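Enterotoxin SEN variant (Staphylococcus aureus, PDB 6KRY) probably acts as a superantigenic enterotoxin, a secreted toxin of the staphylococcal and streptococcal toxin family. Local coordinates at residues K8-I13 / D191-K196; C175-S180 / S187-L192. One frame throughout, in Å; residues are numbered along the deposited sequence.

Contact 1: K8-I13 / D191-K196; sequences KKKSDI and DLYNIK
Lys8 meets Asp191 through its backbone N, which donates a nearly straight bond (170°) to the syn lone pair of OD2 at 2.8 Å. Its side chain crosses that of Asp191 at about a right angle, and CG, lying beside the backbone N (chi1 -54°), comes 3.9 Å from CB of Asn194. Lys8 NZ stops 4.7 Å from Asp191 OD2; one water donates to that oxygen and only weakly takes a bond from the amine, while another lies within hydrogen-bonding distance of Lys8 O and Asp191 OD1. Lys9 contributes its carbonyl, joined to Tyr193 O by a third water. Lys10 CB lies over one face of the Tyr193 ring, offset toward the rim, 3.8 Å from the centroid, and CG and CD reach its CE1 and OH; the long extended chain carries NZ past the ring to backbone oxygens that include Asn165 O. Tyr193 OH is hydrogen-bonded to Ile163 O. Ile13, after the 3-10 turn of 10-12, brings its slim CD1 to the ring edge, 3.8 Å from Tyr193 CD1. Asp191 OD1 accepts from Tyr193 N at 2.9 Å, met from above the carboxylate plane: an Asx turn within the type I beta turn Asp191 to Asn194.

Contact 2: C175-S180 / S187-L192; sequences CIFFHS and SFYYDL
The Phe177 ring carries CB of Tyr189 over the centre of one face, 3.5 Å from the centroid and almost on the ring normal, with Ser187 OG near its plane at the edge. The Phe177 and Tyr189 side chains lie side by side and point the same way, their planes inclined at 34°. On the opposite side of the sheet, one face of the Phe188 ring receives Phe178 CB, displaced toward the rim at 3.8 Å from the centroid. The Phe178 and Phe188 rings are near parallel but slid apart, so they meet through Phe178 CD1 and Phe188 CE2, 3.6 Å apart; Phe188 CG stands between the backbone N and the carbonyl carbon (chi1 57°), and from there the ring comes over Phe178 CB. Tyr190 completes this cluster obliquely, its CD2 4.0 Å from Phe178 CE1. Flat rings suit this face, shared with Ile176, where Phe188 also makes a cation-pi contact with Arg211 and Tyr190 meets Phe206 edge-to-face.

The two strands form an antiparallel hairpin at the margin of the five-stranded beta-grasp sheet, 188-191 being an outermost strand and 173-180 pairing on its other side with 218-225. Ile176 with Tyr190 and Phe178 with Phe188 are the hydrogen-bonded pairs, the shortest bond running from Phe178 N to Phe188 O at 2.8 Å. Beta-branched Ile176 suits an extended strand, touches Tyr190 CB with CG2 at 3.8 Å and packs on Val153 of helix 146-161. Small Cys175 fits beside the larger Tyr189, whose ring atom CD2 lies 4.0 Å from Cys175 CB. Toward the turn, Ser187 CB approaches His179 CD2 to 3.3 Å.

How the contacts relate
Contact 2 pairs the two strands of a hairpin close in sequence, whereas contact 1 joins the end of that hairpin's second strand and the loop after it to the N-terminal segment, 178 residues away at the closest ends. They share Asp191 and Leu192, and their centres lie about 15 Å apart. Asp191 ends the strand: its backbone pairs with Cys175 in the sheet, while its side chain belongs to contact 1. Leu7, directly before segment 8-13, touches Cys175, Tyr189 and Asp191, so the N-terminal chain also reaches the hairpin. Leu192 reaches back to the strand 173-180, through a backbone bond with Gly174 and its side chain on Ile176.

Contact 1: K8-I13 / D191-K196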
ATOM      1  N   LYS A   8      10.639  13.317   8.075  1.00 17.19           N
ATOM      2  CA  LYS A   8      10.567  12.948   9.493  1.00 18.44           C
ATOM      3  C   LYS A   8      11.690  11.952   9.816  1.00 16.59           C
ATOM      4  O   LYS A   8      12.218  11.254   8.940  1.00 14.94           O
ATOM      5  CB  LYS A   8       9.214  12.312   9.821  1.00 21.40           C
ATOM      6  CG  LYS A   8       7.986  13.122   9.447  1.00 27.47           C
ATOM      7  CD  LYS A   8       7.736  14.297  10.343  1.00 31.54           C
ATOM      8  CE  LYS A   8       6.541  15.113   9.893  1.00 36.84           C
ATOM      9  NZ  LYS A   8       6.872  15.966   8.721  1.00 40.10           N
ATOM     10  N   LYS A   9      12.018  11.871  11.097  1.00 16.66           N
ATOM     11  CA  LYS A   9      13.128  11.093  11.578  1.00 18.76           C
ATOM     12  C   LYS A   9      12.630   9.764  12.171  1.00 18.46           C
ATOM     13  O   LYS A   9      11.685   9.764  12.935  1.00 18.26           O
ATOM     14  CB  LYS A   9      13.846  11.910  12.653  1.00 23.30           C
ATOM     15  CG  LYS A   9      15.354  11.861  12.579  1.00 31.09           C
ATOM     16  CD  LYS A   9      16.043  12.904  13.428  1.00 36.13           C
ATOM     17  CE  LYS A   9      17.029  12.296  14.409  1.00 44.04           C
ATOM     18  NZ  LYS A   9      17.766  11.117  13.866  1.00 45.21           N
ATOM     19  N   LYS A  10      13.297   8.646  11.851  1.00 16.34           N
ATOM     20  CA  LYS A  10      12.956   7.365  12.457  1.00 17.25           C
ATOM     21  C   LYS A  10      12.998   7.414  14.002  1.00 18.18           C
ATOM     22  O   LYS A  10      12.149   6.810  14.659  1.00 17.61           O
ATOM     23  CB  LYS A  10      13.915   6.269  11.986  1.00 17.29           C
ATOM     24  CG  LYS A  10      13.596   4.898  12.543  1.00 15.64           C
ATOM     25  CD  LYS A  10      14.549   3.847  12.077  1.00 16.49           C
ATOM     26  CE  LYS A  10      14.169   2.476  12.558  1.00 16.19           C
ATOM     27  NZ  LYS A  10      15.038   1.460  11.959  1.00 16.19           N
ATOM     28  N   SER A  11      13.994   8.091  14.575  1.00 19.89           N
ATOM     29  CA  SER A  11      14.191   8.119  16.034  1.00 22.10           C
ATOM     30  C   SER A  11      13.066   8.871  16.752  1.00 22.91           C
ATOM     31  O   SER A  11      12.964   8.777  17.946  1.00 24.34           O
ATOM     32  CB  SER A  11      15.510   8.689  16.386  1.00 22.69           C
ATOM     33  OG  SER A  11      15.594  10.026  15.937  1.00 23.19           O
ATOM     34  N   ASP A  12      12.207   9.595  16.035  1.00 24.18           N
ATOM     35  CA  ASP A  12      11.034  10.271  16.635  1.00 26.06           C
ATOM     36  C   ASP A  12       9.773   9.393  16.638  1.00 23.53           C
ATOM     37  O   ASP A  12       8.678   9.869  17.015  1.00 20.96           O
ATOM     38  CB  ASP A  12      10.704  11.561  15.878  1.00 27.55           C
ATOM     39  CG  ASP A  12      11.704  12.670  16.147  1.00 32.70           C
ATOM     40  OD1 ASP A  12      12.465  12.549  17.132  1.00 34.44           O
ATOM     41  OD2 ASP A  12      11.731  13.635  15.357  1.00 34.06           O
ATOM     42  N   ILE A  13       9.872   8.166  16.104  1.00 19.09           N
ATOM     43  CA  ILE A  13       8.759   7.262  16.071  1.00 18.09           C
ATOM     44  C   ILE A  13       8.844   6.404  17.335  1.00 16.59           C
ATOM     45  O   ILE A  13       9.906   5.882  17.661  1.00 17.99           O
ATOM     46  CB  ILE A  13       8.725   6.408  14.796  1.00 17.70           C
ATOM     47  CG1 ILE A  13       8.654   7.277  13.539  1.00 19.62           C
ATOM     48  CG2 ILE A  13       7.554   5.447  14.860  1.00 18.71           C
ATOM     49  CD1 ILE A  13       8.573   6.469  12.286  1.00 19.83           C
ATOM     50  N   ASP A 191       6.962  10.130   2.448  1.00 12.78           N
ATOM     51  CA  ASP A 191       7.974  10.062   3.439  1.00 12.91           C
ATOM     52  C   ASP A 191       7.773   8.752   4.198  1.00 12.34           C
ATOM     53  O   ASP A 191       6.725   8.547   4.811  1.00 13.34           O
ATOM     54  CB  ASP A 191       7.861  11.297   4.329  1.00 12.93           C
ATOM     55  CG  ASP A 191       8.753  11.362   5.556  1.00 15.00           C
ATOM     56  OD1 ASP A 191       9.431  10.340   5.886  1.00 14.91           O
ATOM     57  OD2 ASP A 191       8.759  12.468   6.207  1.00 15.24           O
ATOM     58  N   LEU A 192       8.794   7.899   4.187  1.00 12.26           N
ATOM     59  CA  LEU A 192       8.767   6.586   4.798  1.00 12.65           C
ATOM     60  C   LEU A 192       8.498   6.632   6.303  1.00 11.94           C
ATOM     61  O   LEU A 192       7.958   5.658   6.836  1.00 10.40           O
ATOM     62  CB  LEU A 192      10.085   5.846   4.529  1.00 14.73           C
ATOM     63  CG  LEU A 192      10.371   5.486   3.069  1.00 15.95           C
ATOM     64  CD1 LEU A 192      11.750   4.867   2.953  1.00 17.48           C
ATOM     65  CD2 LEU A 192       9.304   4.555   2.506  1.00 17.35           C
ATOM     66  N   TYR A 193       8.902   7.712   6.988  1.00 11.21           N
ATOM     67  CA  TYR A 193       8.790   7.775   8.433  1.00 12.06           C
ATOM     68  C   TYR A 193       7.655   8.702   8.846  1.00 14.41           C
ATOM     69  O   TYR A 193       7.558   9.052  10.006  1.00 15.32           O
ATOM     70  CB  TYR A 193      10.150   8.168   9.011  1.00 11.97           C
ATOM     71  CG  TYR A 193      11.171   7.079   8.817  1.00 11.98           C
ATOM     72  CD1 TYR A 193      11.022   5.846   9.416  1.00 11.51           C
ATOM     73  CD2 TYR A 193      12.277   7.273   8.009  1.00 12.37           C
ATOM     74  CE1 TYR A 193      11.961   4.836   9.239  1.00 12.08           C
ATOM     75  CE2 TYR A 193      13.208   6.264   7.797  1.00 12.60           C
ATOM     76  CZ  TYR A 193      13.054   5.048   8.420  1.00 11.79           C
ATOM     77  OH  TYR A 193      13.994   4.101   8.208  1.00 12.27           O
ATOM     78  N   ASN A 194       6.845   9.147   7.886  1.00 14.72           N
ATOM     79  CA  ASN A 194       5.695   9.995   8.148  1.00 18.12           C
ATOM     80  C   ASN A 194       4.438   9.116   8.097  1.00 20.94           C
ATOM     81  O   ASN A 194       3.679   9.179   7.150  1.00 23.42           O
ATOM     82  CB  ASN A 194       5.554  11.130   7.143  1.00 20.56           C
ATOM     83  CG  ASN A 194       4.408  12.073   7.458  1.00 26.82           C
ATOM     84  OD1 ASN A 194       4.033  12.248   8.604  1.00 26.92           O
ATOM     85  ND2 ASN A 194       3.783  12.626   6.431  1.00 31.27           N
ATOM     86  N   ILE A 195       4.224   8.355   9.164  1.00 21.66           N
ATOM     87  CA  ILE A 195       3.101   7.436   9.312  1.00 21.36           C
ATOM     88  C   ILE A 195       2.141   7.981  10.374  1.00 19.52           C
ATOM     89  O   ILE A 195       2.540   8.398  11.441  1.00 18.30           O
ATOM     90  CB  ILE A 195       3.596   6.039   9.703  1.00 25.70           C
ATOM     91  CG1 ILE A 195       4.743   5.567   8.810  1.00 27.84           C
ATOM     92  CG2 ILE A 195       2.438   5.056   9.681  1.00 25.37           C
ATOM     93  CD1 ILE A 195       4.301   5.249   7.420  1.00 28.63           C
ATOM     94  N   LYS A 196       0.852   7.967  10.064  1.00 19.72           N
ATOM     95  CA  LYS A 196      -0.141   8.537  10.992  1.00 22.37           C
ATOM     96  C   LYS A 196      -0.587   7.462  11.986  1.00 19.22           C
ATOM     97  O   LYS A 196      -0.802   6.296  11.614  1.00 17.86           O
ATOM     98  CB  LYS A 196      -1.311   9.138  10.212  1.00 26.15           C
ATOM     99  CG  LYS A 196      -0.891   9.981   9.010  1.00 33.18           C
ATOM    100  CD  LYS A 196       0.254  11.006   9.229  1.00 42.54           C
ATOM    101  CE  LYS A 196      -0.184  12.451   9.069  1.00 46.45           C
ATOM    102  NZ  LYS A 196      -0.998  12.877  10.238  1.00 53.10           N
TER
HETATM  103  O   HOH W   1      12.159  10.397   6.444  1.00 15.24           O
HETATM  104  O   HOH W   2       7.278  14.502   5.656  1.00 28.92           O
HETATM  105  O   HOH W   3       8.828  10.387  12.343  1.00 28.21           O

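Contact 2: C175-S180 / S187-L192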
ATOM      1  N   CYS A 175      12.619   8.556   1.650  1.00 12.42           N
ATOM      2  CA  CYS A 175      11.415   8.797   0.922  1.00 13.38           C
ATOM      3  C   CYS A 175      11.411   7.992  -0.398  1.00 12.99           C
ATOM      4  O   CYS A 175      12.433   7.515  -0.883  1.00 13.72           O
ATOM      5  CB  CYS A 175      11.217  10.275   0.679  1.00 14.14           C
ATOM      6  SG  CYS A 175      12.499  10.997  -0.375  1.00 20.16           S
ATOM      7  N   ILE A 176      10.203   7.848  -0.926  1.00 12.69           N
ATOM      8  CA  ILE A 176       9.916   7.103  -2.128  1.00 13.16           C
ATOM      9  C   ILE A 176       9.199   8.036  -3.098  1.00 12.81           C
ATOM     10  O   ILE A 176       8.180   8.574  -2.801  1.00 11.40           O
ATOM     11  CB  ILE A 176       9.117   5.828  -1.831  1.00 13.71           C
ATOM     12  CG1 ILE A 176       8.839   5.125  -3.153  1.00 13.75           C
ATOM     13  CG2 ILE A 176       7.841   6.093  -1.039  1.00 14.80           C
ATOM     14  CD1 ILE A 176       8.228   3.758  -3.046  1.00 14.25           C
ATOM     15  N   PHE A 177       9.817   8.218  -4.274  1.00 15.30           N
ATOM     16  CA  PHE A 177       9.343   9.089  -5.313  1.00 16.02           C
ATOM     17  C   PHE A 177       8.791   8.280  -6.481  1.00 13.98           C
ATOM     18  O   PHE A 177       9.440   7.376  -6.934  1.00 14.47           O
ATOM     19  CB  PHE A 177      10.502   9.886  -5.914  1.00 19.92           C
ATOM     20  CG  PHE A 177      10.665  11.261  -5.341  1.00 23.52           C
ATOM     21  CD1 PHE A 177       9.959  12.327  -5.876  1.00 25.37           C
ATOM     22  CD2 PHE A 177      11.495  11.470  -4.250  1.00 26.48           C
ATOM     23  CE1 PHE A 177      10.100  13.601  -5.338  1.00 28.49           C
ATOM     24  CE2 PHE A 177      11.625  12.736  -3.711  1.00 27.12           C
ATOM     25  CZ  PHE A 177      10.939  13.793  -4.267  1.00 28.58           C
ATOM     26  N   PHE A 178       7.642   8.692  -6.991  1.00 13.75           N
ATOM     27  CA  PHE A 178       6.994   8.073  -8.127  1.00 14.72           C
ATOM     28  C   PHE A 178       7.118   9.046  -9.293  1.00 16.28           C
ATOM     29  O   PHE A 178       6.576  10.149  -9.202  1.00 18.63           O
ATOM     30  CB  PHE A 178       5.533   7.748  -7.801  1.00 14.73           C
ATOM     31  CG  PHE A 178       5.387   6.737  -6.688  1.00 15.51           C
ATOM     32  CD1 PHE A 178       5.385   7.132  -5.363  1.00 16.76           C
ATOM     33  CD2 PHE A 178       5.300   5.383  -6.977  1.00 18.00           C
ATOM     34  CE1 PHE A 178       5.267   6.196  -4.345  1.00 17.35           C
ATOM     35  CE2 PHE A 178       5.200   4.448  -5.955  1.00 17.53           C
ATOM     36  CZ  PHE A 178       5.176   4.862  -4.645  1.00 18.37           C
ATOM     37  N   HIS A 179       7.863   8.661 -10.329  1.00 15.98           N
ATOM     38  CA  HIS A 179       8.190   9.559 -11.476  1.00 17.98           C
ATOM     39  C   HIS A 179       7.543   9.034 -12.753  1.00 18.26           C
ATOM     40  O   HIS A 179       7.681   7.855 -13.042  1.00 17.66           O
ATOM     41  CB  HIS A 179       9.705   9.603 -11.737  1.00 20.00           C
ATOM     42  CG  HIS A 179      10.429  10.463 -10.765  1.00 23.90           C
ATOM     43  ND1 HIS A 179      11.184   9.936  -9.739  1.00 25.20           N
ATOM     44  CD2 HIS A 179      10.467  11.810 -10.626  1.00 25.34           C
ATOM     45  CE1 HIS A 179      11.697  10.930  -9.022  1.00 25.59           C
ATOM     46  NE2 HIS A 179      11.243  12.086  -9.524  1.00 26.88           N
ATOM     47  N   SER A 180       6.911   9.920 -13.526  1.00 17.22           N
ATOM     48  CA  SER A 180       6.398   9.529 -14.845  1.00 18.94           C
ATOM     49  C   SER A 180       7.576   9.403 -15.835  1.00 19.87           C
ATOM     50  O   SER A 180       8.394  10.312 -15.980  1.00 19.81           O
ATOM     51  CB  SER A 180       5.322  10.491 -15.325  1.00 19.38           C
ATOM     52  OG  SER A 180       5.851  11.779 -15.523  1.00 21.26           O
ATOM     53  N   SER A 187       5.714  14.460 -10.549  1.00 34.28           N
ATOM     54  CA  SER A 187       6.142  13.385  -9.688  1.00 29.83           C
ATOM     55  C   SER A 187       5.627  13.666  -8.268  1.00 26.90           C
ATOM     56  O   SER A 187       5.245  14.793  -7.943  1.00 24.47           O
ATOM     57  CB  SER A 187       7.619  13.281  -9.747  1.00 32.94           C
ATOM     58  OG  SER A 187       8.188  14.396  -9.096  1.00 38.92           O
ATOM     59  N   PHE A 188       5.594  12.642  -7.419  1.00 22.36           N
ATOM     60  CA  PHE A 188       5.175  12.826  -6.034  1.00 21.90           C
ATOM     61  C   PHE A 188       5.911  11.805  -5.179  1.00 20.16           C
ATOM     62  O   PHE A 188       6.446  10.818  -5.708  1.00 17.73           O
ATOM     63  CB  PHE A 188       3.664  12.647  -5.881  1.00 22.03           C
ATOM     64  CG  PHE A 188       3.144  11.313  -6.354  1.00 21.49           C
ATOM     65  CD1 PHE A 188       2.904  11.086  -7.691  1.00 22.00           C
ATOM     66  CD2 PHE A 188       2.917  10.275  -5.455  1.00 24.64           C
ATOM     67  CE1 PHE A 188       2.418   9.864  -8.132  1.00 23.84           C
ATOM     68  CE2 PHE A 188       2.428   9.056  -5.893  1.00 21.28           C
ATOM     69  CZ  PHE A 188       2.161   8.857  -7.224  1.00 22.92           C
ATOM     70  N   TYR A 189       5.945  12.064  -3.870  1.00 20.18           N
ATOM     71  CA  TYR A 189       6.667  11.226  -2.990  1.00 19.72           C
ATOM     72  C   TYR A 189       5.867  10.979  -1.707  1.00 17.42           C
ATOM     73  O   TYR A 189       4.937  11.711  -1.406  1.00 15.80           O
ATOM     74  CB  TYR A 189       8.046  11.822  -2.708  1.00 23.31           C
ATOM     75  CG  TYR A 189       8.096  12.957  -1.711  1.00 27.04           C
ATOM     76  CD1 TYR A 189       8.036  14.282  -2.124  1.00 32.53           C
ATOM     77  CD2 TYR A 189       8.256  12.712  -0.355  1.00 28.65           C
ATOM     78  CE1 TYR A 189       8.116  15.326  -1.210  1.00 34.32           C
ATOM     79  CE2 TYR A 189       8.330  13.739   0.567  1.00 30.51           C
ATOM     80  CZ  TYR A 189       8.286  15.052   0.136  1.00 35.68           C
ATOM     81  OH  TYR A 189       8.390  16.061   1.051  1.00 42.42           O
ATOM     82  N   TYR A 190       6.234   9.892  -1.018  1.00 13.69           N
ATOM     83  CA  TYR A 190       5.850   9.643   0.350  1.00 13.98           C
ATOM     84  C   TYR A 190       7.108   9.625   1.226  1.00 13.59           C
ATOM     85  O   TYR A 190       8.178   9.159   0.799  1.00 13.86           O
ATOM     86  CB  TYR A 190       5.132   8.303   0.492  1.00 14.54           C
ATOM     87  CG  TYR A 190       3.820   8.173  -0.239  1.00 15.59           C
ATOM     88  CD1 TYR A 190       2.875   9.190  -0.220  1.00 17.88           C
ATOM     89  CD2 TYR A 190       3.483   6.997  -0.880  1.00 15.83           C
ATOM     90  CE1 TYR A 190       1.671   9.079  -0.895  1.00 18.44           C
ATOM     91  CE2 TYR A 190       2.275   6.853  -1.536  1.00 16.73           C
ATOM     92  CZ  TYR A 190       1.353   7.895  -1.532  1.00 19.41           C
ATOM     93  OH  TYR A 190       0.145   7.773  -2.156  1.00 19.24           O
ATOM     94  N   ASP A 191       6.962  10.130   2.448  1.00 12.78           N
ATOM     95  CA  ASP A 191       7.974  10.062   3.439  1.00 12.91           C
ATOM     96  C   ASP A 191       7.773   8.752   4.198  1.00 12.34           C
ATOM     97  O   ASP A 191       6.725   8.547   4.811  1.00 13.34           O
ATOM     98  CB  ASP A 191       7.861  11.297   4.329  1.00 12.93           C
ATOM     99  CG  ASP A 191       8.753  11.362   5.556  1.00 15.00           C
ATOM    100  OD1 ASP A 191       9.431  10.340   5.886  1.00 14.91           O
ATOM    101  OD2 ASP A 191       8.759  12.468   6.207  1.00 15.24           O
ATOM    102  N   LEU A 192       8.794   7.899   4.187  1.00 12.26           N
ATOM    103  CA  LEU A 192       8.767   6.586   4.798  1.00 12.65           C
ATOM    104  C   LEU A 192       8.498   6.632   6.303  1.00 11.94           C
ATOM    105  O   LEU A 192       7.958   5.658   6.836  1.00 10.40           O
ATOM    106  CB  LEU A 192      10.085   5.846   4.529  1.00 14.73           C
ATOM    107  CG  LEU A 192      10.371   5.486   3.069  1.00 15.95           C
ATOM    108  CD1 LEU A 192      11.750   4.867   2.953  1.00 17.48           C
ATOM    109  CD2 LEU A 192       9.304   4.555   2.506  1.00 17.35           C
TER